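MUTM (fpg) protein (Thermus thermophilus, PDB 1EE8) belongs to the Fpg/MutM family of two-domain proteins, with a helix-two-turn-helix (H2TH) element and a C-terminal zinc finger. Local coordinates at residues A39-F53 with F56-L68. Sequence-based numbering, arbitrary orientation.
Sequences AEGRRILEVDRRGKF and FALEGGVELVAHL
Ile44 lies opposite Leu58 and Val47 opposite Phe56 as antiparallel non-hydrogen-bonded pairs; the axes of strands 42-50 and 56-58 approach to 4.6 Å at the closest, their directions 152° apart. Between them Leu45 and Glu46 both face Ala57, a classic beta bulge: Ala57 O takes a 2.7 Å bond from Leu45 N and a weak one from Glu46 N, while Ala57 N donates to Glu46 O. Past the bulge, Glu59 N reaches Arg43 O at 3.0 Å. The methyl of Ala57 is small enough to sit against the bulged backbone. Strands 42-50 and 53-58 form a hairpin closed by a type II' turn from Arg50 to Phe53, whose second position is Gly51, a residue at ease with positive phi; strand 62-67 continues the meander in the large sheet of the N-terminal domain. One face carries Ile44, Leu58, Val47 and Phe56; helix 3-17 packs on Val47, while Leu22 of neighbouring strand 21-26 touches Leu58. The forked Leu58 serves two neighbours, CD2 meeting Ile44 CG1 at 3.6 Å and CD1 pressing tightly on Ala39 CB. Val47 CG2 meets Phe56 CD1 at 3.9 Å, with CG1 farther off over one ring face, toward the rim. Beside Leu58, Arg42 runs extended from CG to NE (chi2 175°, chi3 -174°), long enough for NH1 to bond Glu59 O (3.1 Å) on a lone pair in the carbonyl plane. Val62 CG2 covers one guanidinium face, NE is held by Leu38 O, and NH2 bonds Glu40 O of the second subunit. Near the turn, Phe53 CD2 rests on Val65 CG1 (3.8 Å).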
ATOM      1  N   ALA A  39       2.893  -4.836  -0.858  1.00 21.55           N
ATOM      2  CA  ALA A  39       3.400  -6.204  -0.859  1.00 20.99           C
ATOM      3  C   ALA A  39       4.022  -6.673   0.449  1.00 21.19           C
ATOM      4  O   ALA A  39       4.170  -7.874   0.670  1.00 19.70           O
ATOM      5  CB  ALA A  39       4.431  -6.356  -1.984  1.00 20.85           C
ATOM      6  N   GLU A  40       4.383  -5.735   1.314  1.00 21.07           N
ATOM      7  CA  GLU A  40       5.042  -6.078   2.567  1.00 21.21           C
ATOM      8  C   GLU A  40       4.226  -6.863   3.592  1.00 21.96           C
ATOM      9  O   GLU A  40       3.034  -6.611   3.805  1.00 20.89           O
ATOM     10  CB  GLU A  40       5.615  -4.809   3.203  1.00 22.66           C
ATOM     11  CG  GLU A  40       6.693  -4.163   2.342  1.00 24.28           C
ATOM     12  CD  GLU A  40       7.300  -2.930   2.985  1.00 26.09           C
ATOM     13  OE1 GLU A  40       8.497  -2.670   2.752  1.00 27.15           O
ATOM     14  OE2 GLU A  40       6.583  -2.218   3.715  1.00 26.37           O
ATOM     15  N   GLY A  41       4.895  -7.831   4.212  1.00 20.77           N
ATOM     16  CA  GLY A  41       4.271  -8.663   5.218  1.00 22.58           C
ATOM     17  C   GLY A  41       3.321  -9.690   4.645  1.00 21.90           C
ATOM     18  O   GLY A  41       2.299  -9.984   5.244  1.00 21.68           O
ATOM     19  N   ARG A  42       3.657 -10.236   3.482  1.00 22.16           N
ATOM     20  CA  ARG A  42       2.807 -11.229   2.840  1.00 21.90           C
ATOM     21  C   ARG A  42       3.672 -12.379   2.355  1.00 23.32           C
ATOM     22  O   ARG A  42       4.828 -12.180   1.959  1.00 23.12           O
ATOM     23  CB  ARG A  42       2.077 -10.614   1.640  1.00 22.28           C
ATOM     24  CG  ARG A  42       1.173  -9.441   1.967  1.00 20.33           C
ATOM     25  CD  ARG A  42       0.614  -8.853   0.693  1.00 20.19           C
ATOM     26  NE  ARG A  42      -0.160  -7.635   0.932  1.00 18.97           N
ATOM     27  CZ  ARG A  42      -1.417  -7.603   1.369  1.00 17.82           C
ATOM     28  NH1 ARG A  42      -2.079  -8.718   1.626  1.00 17.95           N
ATOM     29  NH2 ARG A  42      -2.014  -6.439   1.541  1.00 18.98           N
ATOM     30  N   ARG A  43       3.124 -13.585   2.375  1.00 23.83           N
ATOM     31  CA  ARG A  43       3.891 -14.730   1.913  1.00 25.29           C
ATOM     32  C   ARG A  43       3.836 -14.798   0.403  1.00 24.45           C
ATOM     33  O   ARG A  43       2.839 -14.423  -0.212  1.00 24.77           O
ATOM     34  CB  ARG A  43       3.355 -16.020   2.522  1.00 27.85           C
ATOM     35  CG  ARG A  43       3.682 -16.140   3.992  1.00 33.04           C
ATOM     36  CD  ARG A  43       3.107 -17.395   4.617  1.00 35.05           C
ATOM     37  NE  ARG A  43       3.388 -17.411   6.048  1.00 38.44           N
ATOM     38  CZ  ARG A  43       4.577 -17.683   6.579  1.00 39.84           C
ATOM     39  NH1 ARG A  43       5.610 -17.978   5.796  1.00 40.86           N
ATOM     40  NH2 ARG A  43       4.740 -17.636   7.898  1.00 40.36           N
ATOM     41  N   ILE A  44       4.934 -15.244  -0.191  1.00 23.79           N
ATOM     42  CA  ILE A  44       5.023 -15.370  -1.634  1.00 23.17           C
ATOM     43  C   ILE A  44       4.427 -16.721  -2.014  1.00 23.38           C
ATOM     44  O   ILE A  44       4.969 -17.765  -1.654  1.00 24.00           O
ATOM     45  CB  ILE A  44       6.491 -15.300  -2.096  1.00 22.42           C
ATOM     46  CG1 ILE A  44       7.081 -13.937  -1.705  1.00 21.35           C
ATOM     47  CG2 ILE A  44       6.583 -15.538  -3.602  1.00 20.90           C
ATOM     48  CD1 ILE A  44       8.535 -13.759  -2.078  1.00 23.19           C
ATOM     49  N   LEU A  45       3.315 -16.688  -2.739  1.00 23.73           N
ATOM     50  CA  LEU A  45       2.630 -17.904  -3.159  1.00 25.44           C
ATOM     51  C   LEU A  45       3.072 -18.427  -4.520  1.00 26.63           C
ATOM     52  O   LEU A  45       2.954 -19.617  -4.803  1.00 26.75           O
ATOM     53  CB  LEU A  45       1.125 -17.660  -3.172  1.00 25.43           C
ATOM     54  CG  LEU A  45       0.579 -17.126  -1.842  1.00 25.06           C
ATOM     55  CD1 LEU A  45      -0.933 -16.988  -1.925  1.00 23.60           C
ATOM     56  CD2 LEU A  45       0.975 -18.066  -0.713  1.00 23.77           C
ATOM     57  N   GLU A  46       3.573 -17.535  -5.368  1.00 27.46           N
ATOM     58  CA  GLU A  46       4.037 -17.931  -6.691  1.00 27.18           C
ATOM     59  C   GLU A  46       4.817 -16.818  -7.358  1.00 26.89           C
ATOM     60  O   GLU A  46       4.735 -15.656  -6.953  1.00 25.32           O
ATOM     61  CB  GLU A  46       2.856 -18.296  -7.590  1.00 29.40           C
ATOM     62  CG  GLU A  46       2.592 -19.780  -7.721  1.00 31.16           C
ATOM     63  CD  GLU A  46       3.627 -20.512  -8.566  1.00 31.99           C
ATOM     64  OE1 GLU A  46       4.678 -19.918  -8.905  1.00 31.88           O
ATOM     65  OE2 GLU A  46       3.383 -21.698  -8.882  1.00 31.17           O
ATOM     66  N   VAL A  47       5.583 -17.193  -8.378  1.00 26.67           N
ATOM     67  CA  VAL A  47       6.358 -16.242  -9.163  1.00 25.88           C
ATOM     68  C   VAL A  47       5.989 -16.564 -10.606  1.00 26.54           C
ATOM     69  O   VAL A  47       6.439 -17.564 -11.164  1.00 27.88           O
ATOM     70  CB  VAL A  47       7.880 -16.421  -8.967  1.00 25.79           C
ATOM     71  CG1 VAL A  47       8.643 -15.364  -9.773  1.00 24.20           C
ATOM     72  CG2 VAL A  47       8.236 -16.308  -7.494  1.00 24.27           C
ATOM     73  N   ASP A  48       5.129 -15.737 -11.192  1.00 25.84           N
ATOM     74  CA  ASP A  48       4.696 -15.953 -12.565  1.00 25.88           C
ATOM     75  C   ASP A  48       5.431 -15.033 -13.530  1.00 24.80           C
ATOM     76  O   ASP A  48       6.127 -14.099 -13.121  1.00 23.50           O
ATOM     77  CB  ASP A  48       3.191 -15.709 -12.703  1.00 28.54           C
ATOM     78  CG  ASP A  48       2.363 -16.614 -11.811  1.00 32.03           C
ATOM     79  OD1 ASP A  48       2.664 -17.822 -11.731  1.00 32.81           O
ATOM     80  OD2 ASP A  48       1.399 -16.110 -11.196  1.00 32.90           O
ATOM     81  N   ARG A  49       5.277 -15.319 -14.813  1.00 24.53           N
ATOM     82  CA  ARG A  49       5.886 -14.516 -15.858  1.00 24.62           C
ATOM     83  C   ARG A  49       4.875 -14.337 -16.964  1.00 24.66           C
ATOM     84  O   ARG A  49       4.241 -15.294 -17.408  1.00 25.68           O
ATOM     85  CB  ARG A  49       7.129 -15.191 -16.448  1.00 25.03           C
ATOM     86  CG  ARG A  49       7.735 -14.394 -17.615  1.00 24.68           C
ATOM     87  CD  ARG A  49       8.786 -15.193 -18.382  1.00 25.90           C
ATOM     88  NE  ARG A  49       8.210 -16.379 -19.018  1.00 25.66           N
ATOM     89  CZ  ARG A  49       7.337 -16.342 -20.018  1.00 26.51           C
ATOM     90  NH1 ARG A  49       6.863 -17.469 -20.528  1.00 27.76           N
ATOM     91  NH2 ARG A  49       6.944 -15.182 -20.520  1.00 24.82           N
ATOM     92  N   ARG A  50       4.712 -13.099 -17.394  1.00 24.01           N
ATOM     93  CA  ARG A  50       3.816 -12.778 -18.484  1.00 25.33           C
ATOM     94  C   ARG A  50       4.710 -11.906 -19.350  1.00 24.25           C
ATOM     95  O   ARG A  50       5.157 -10.841 -18.914  1.00 22.72           O
ATOM     96  CB  ARG A  50       2.610 -11.982 -17.985  1.00 27.36           C
ATOM     97  CG  ARG A  50       1.537 -11.778 -19.036  1.00 31.11           C
ATOM     98  CD  ARG A  50       0.753 -13.053 -19.291  1.00 34.02           C
ATOM     99  NE  ARG A  50      -0.271 -12.868 -20.319  1.00 36.77           N
ATOM    100  CZ  ARG A  50      -0.048 -12.927 -21.630  1.00 37.86           C
ATOM    101  NH1 ARG A  50       1.171 -13.172 -22.093  1.00 37.99           N
ATOM    102  NH2 ARG A  50      -1.049 -12.736 -22.480  1.00 38.43           N
ATOM    103  N   GLY A  51       4.992 -12.371 -20.561  1.00 23.56           N
ATOM    104  CA  GLY A  51       5.868 -11.621 -21.442  1.00 22.79           C
ATOM    105  C   GLY A  51       7.215 -11.476 -20.757  1.00 22.41           C
ATOM    106  O   GLY A  51       7.840 -12.470 -20.365  1.00 22.71           O
ATOM    107  N   LYS A  52       7.654 -10.236 -20.595  1.00 21.07           N
ATOM    108  CA  LYS A  52       8.929  -9.940 -19.949  1.00 22.13           C
ATOM    109  C   LYS A  52       8.734  -9.528 -18.500  1.00 22.41           C
ATOM    110  O   LYS A  52       9.685  -9.121 -17.838  1.00 23.35           O
ATOM    111  CB  LYS A  52       9.645  -8.807 -20.682  1.00 20.92           C
ATOM    112  CG  LYS A  52       9.999  -9.124 -22.112  1.00 22.60           C
ATOM    113  CD  LYS A  52      10.597  -7.921 -22.800  1.00 22.21           C
ATOM    114  CE  LYS A  52      10.822  -8.201 -24.272  1.00 24.35           C
ATOM    115  NZ  LYS A  52      11.158  -6.956 -25.012  1.00 25.92           N
ATOM    116  N   PHE A  53       7.505  -9.623 -18.007  1.00 22.65           N
ATOM    117  CA  PHE A  53       7.230  -9.243 -16.629  1.00 23.62           C
ATOM    118  C   PHE A  53       7.339 -10.408 -15.672  1.00 24.02           C
ATOM    119  O   PHE A  53       6.992 -11.543 -15.999  1.00 24.18           O
ATOM    120  CB  PHE A  53       5.823  -8.660 -16.470  1.00 22.49           C
ATOM    121  CG  PHE A  53       5.604  -7.374 -17.201  1.00 24.47           C
ATOM    122  CD1 PHE A  53       5.060  -7.375 -18.482  1.00 23.31           C
ATOM    123  CD2 PHE A  53       5.901  -6.155 -16.594  1.00 23.74           C
ATOM    124  CE1 PHE A  53       4.810  -6.180 -19.142  1.00 23.63           C
ATOM    125  CE2 PHE A  53       5.656  -4.954 -17.252  1.00 22.93           C
ATOM    126  CZ  PHE A  53       5.111  -4.966 -18.521  1.00 22.94           C
ATOM    127  N   PHE A  56       5.210 -11.540  -8.623  1.00 23.84           N
ATOM    128  CA  PHE A  56       5.234 -12.264  -7.366  1.00 24.42           C
ATOM    129  C   PHE A  56       3.800 -12.247  -6.841  1.00 23.82           C
ATOM    130  O   PHE A  56       3.246 -11.175  -6.572  1.00 23.99           O
ATOM    131  CB  PHE A  56       6.157 -11.571  -6.359  1.00 25.16           C
ATOM    132  CG  PHE A  56       7.615 -11.657  -6.708  1.00 25.93           C
ATOM    133  CD1 PHE A  56       8.407 -12.682  -6.201  1.00 26.31           C
ATOM    134  CD2 PHE A  56       8.194 -10.724  -7.565  1.00 26.34           C
ATOM    135  CE1 PHE A  56       9.759 -12.777  -6.543  1.00 27.70           C
ATOM    136  CE2 PHE A  56       9.540 -10.810  -7.910  1.00 27.18           C
ATOM    137  CZ  PHE A  56      10.323 -11.841  -7.397  1.00 27.62           C
ATOM    138  N   ALA A  57       3.187 -13.422  -6.735  1.00 23.48           N
ATOM    139  CA  ALA A  57       1.822 -13.520  -6.218  1.00 22.51           C
ATOM    140  C   ALA A  57       1.938 -13.589  -4.699  1.00 22.27           C
ATOM    141  O   ALA A  57       2.593 -14.479  -4.151  1.00 21.41           O
ATOM    142  CB  ALA A  57       1.132 -14.769  -6.759  1.00 24.25           C
ATOM    143  N   LEU A  58       1.296 -12.642  -4.025  1.00 23.08           N
ATOM    144  CA  LEU A  58       1.357 -12.560  -2.575  1.00 23.39           C
ATOM    145  C   LEU A  58       0.019 -12.834  -1.903  1.00 23.92           C
ATOM    146  O   LEU A  58      -1.034 -12.402  -2.371  1.00 24.85           O
ATOM    147  CB  LEU A  58       1.865 -11.175  -2.180  1.00 23.15           C
ATOM    148  CG  LEU A  58       3.158 -10.813  -2.917  1.00 24.33           C
ATOM    149  CD1 LEU A  58       3.482  -9.346  -2.711  1.00 23.09           C
ATOM    150  CD2 LEU A  58       4.292 -11.708  -2.418  1.00 24.31           C
ATOM    151  N   GLU A  59       0.075 -13.551  -0.791  1.00 25.54           N
ATOM    152  CA  GLU A  59      -1.118 -13.896  -0.037  1.00 26.66           C
ATOM    153  C   GLU A  59      -1.929 -12.639   0.276  1.00 26.24           C
ATOM    154  O   GLU A  59      -1.380 -11.628   0.707  1.00 25.46           O
ATOM    155  CB  GLU A  59      -0.698 -14.595   1.249  1.00 30.02           C
ATOM    156  CG  GLU A  59      -1.824 -15.238   2.025  1.00 34.92           C
ATOM    157  CD  GLU A  59      -1.295 -16.126   3.132  1.00 37.47           C
ATOM    158  OE1 GLU A  59      -0.525 -15.625   3.980  1.00 38.79           O
ATOM    159  OE2 GLU A  59      -1.646 -17.324   3.151  1.00 39.91           O
ATOM    160  N   GLY A  60      -3.239 -12.695   0.046  1.00 26.04           N
ATOM    161  CA  GLY A  60      -4.070 -11.541   0.325  1.00 24.63           C
ATOM    162  C   GLY A  60      -4.498 -10.771  -0.910  1.00 25.28           C
ATOM    163  O   GLY A  60      -5.000  -9.649  -0.807  1.00 25.10           O
ATOM    164  N   GLY A  61      -4.284 -11.364  -2.080  1.00 25.22           N
ATOM    165  CA  GLY A  61      -4.690 -10.733  -3.325  1.00 24.87           C
ATOM    166  C   GLY A  61      -3.850  -9.569  -3.810  1.00 23.83           C
ATOM    167  O   GLY A  61      -4.380  -8.595  -4.338  1.00 24.65           O
ATOM    168  N   VAL A  62      -2.538  -9.671  -3.639  1.00 23.53           N
ATOM    169  CA  VAL A  62      -1.622  -8.624  -4.069  1.00 21.00           C
ATOM    170  C   VAL A  62      -0.567  -9.195  -5.014  1.00 20.42           C
ATOM    171  O   VAL A  62      -0.243 -10.382  -4.953  1.00 20.63           O
ATOM    172  CB  VAL A  62      -0.896  -7.994  -2.850  1.00 22.34           C
ATOM    173  CG1 VAL A  62       0.320  -7.213  -3.311  1.00 20.59           C
ATOM    174  CG2 VAL A  62      -1.858  -7.077  -2.080  1.00 22.77           C
ATOM    175  N   GLU A  63      -0.044  -8.350  -5.896  1.00 20.85           N
ATOM    176  CA  GLU A  63       1.011  -8.770  -6.806  1.00 21.73           C
ATOM    177  C   GLU A  63       2.109  -7.718  -6.852  1.00 21.44           C
ATOM    178  O   GLU A  63       1.840  -6.517  -6.865  1.00 20.97           O
ATOM    179  CB  GLU A  63       0.477  -8.985  -8.232  1.00 23.25           C
ATOM    180  CG  GLU A  63      -0.569 -10.079  -8.364  1.00 27.54           C
ATOM    181  CD  GLU A  63      -1.013 -10.309  -9.802  1.00 28.24           C
ATOM    182  OE1 GLU A  63      -1.510  -9.359 -10.449  1.00 29.95           O
ATOM    183  OE2 GLU A  63      -0.868 -11.450 -10.287  1.00 29.96           O
ATOM    184  N   LEU A  64       3.354  -8.174  -6.849  1.00 21.17           N
ATOM    185  CA  LEU A  64       4.469  -7.258  -6.962  1.00 21.33           C
ATOM    186  C   LEU A  64       4.966  -7.531  -8.373  1.00 21.25           C
ATOM    187  O   LEU A  64       5.543  -8.581  -8.653  1.00 20.36           O
ATOM    188  CB  LEU A  64       5.555  -7.566  -5.934  1.00 22.05           C
ATOM    189  CG  LEU A  64       6.742  -6.596  -5.922  1.00 22.38           C
ATOM    190  CD1 LEU A  64       6.258  -5.169  -5.691  1.00 22.25           C
ATOM    191  CD2 LEU A  64       7.714  -7.006  -4.828  1.00 23.26           C
ATOM    192  N   VAL A  65       4.701  -6.592  -9.269  1.00 20.28           N
ATOM    193  CA  VAL A  65       5.110  -6.753 -10.647  1.00 21.10           C
ATOM    194  C   VAL A  65       6.474  -6.129 -10.844  1.00 20.35           C
ATOM    195  O   VAL A  65       6.734  -5.021 -10.368  1.00 21.07           O
ATOM    196  CB  VAL A  65       4.084  -6.107 -11.609  1.00 21.10           C
ATOM    197  CG1 VAL A  65       4.568  -6.219 -13.057  1.00 20.46           C
ATOM    198  CG2 VAL A  65       2.738  -6.790 -11.444  1.00 22.23           C
ATOM    199  N   ALA A  66       7.347  -6.851 -11.531  1.00 18.25           N
ATOM    200  CA  ALA A  66       8.683  -6.357 -11.789  1.00 18.88           C
ATOM    201  C   ALA A  66       8.989  -6.340 -13.274  1.00 19.67           C
ATOM    202  O   ALA A  66       8.746  -7.317 -13.986  1.00 20.08           O
ATOM    203  CB  ALA A  66       9.723  -7.215 -11.050  1.00 18.14           C
ATOM    204  N   HIS A  67       9.504  -5.208 -13.732  1.00 20.42           N
ATOM    205  CA  HIS A  67       9.903  -5.031 -15.119  1.00 22.25           C
ATOM    206  C   HIS A  67      11.400  -4.773 -15.027  1.00 21.07           C
ATOM    207  O   HIS A  67      11.826  -3.786 -14.437  1.00 19.70           O
ATOM    208  CB  HIS A  67       9.188  -3.831 -15.747  1.00 23.89           C
ATOM    209  CG  HIS A  67       9.815  -3.365 -17.022  1.00 27.56           C
ATOM    210  ND1 HIS A  67       9.996  -4.195 -18.109  1.00 29.79           N
ATOM    211  CD2 HIS A  67      10.345  -2.168 -17.371  1.00 29.36           C
ATOM    212  CE1 HIS A  67      10.610  -3.530 -19.071  1.00 29.98           C
ATOM    213  NE2 HIS A  67      10.834  -2.298 -18.647  1.00 30.93           N
ATOM    214  N   LEU A  68      12.190  -5.674 -15.599  1.00 21.39           N
ATOM    215  CA  LEU A  68      13.643  -5.569 -15.537  1.00 22.15           C
ATOM    216  C   LEU A  68      14.255  -4.452 -16.367  1.00 24.35           C
ATOM    217  O   LEU A  68      15.210  -3.800 -15.936  1.00 24.07           O
ATOM    218  CB  LEU A  68      14.271  -6.909 -15.933  1.00 20.95           C
ATOM    219  CG  LEU A  68      13.779  -8.099 -15.104  1.00 22.96           C
ATOM    220  CD1 LEU A  68      14.624  -9.331 -15.404  1.00 23.67           C
ATOM    221  CD2 LEU A  68      13.864  -7.767 -13.624  1.00 23.15           C
TER
HETATM  222  O   HOH W   1       0.924 -13.707   4.137  1.00 25.81           O
HETATM  223  O   HOH W   2      11.375  -7.131 -17.964  1.00 28.99           O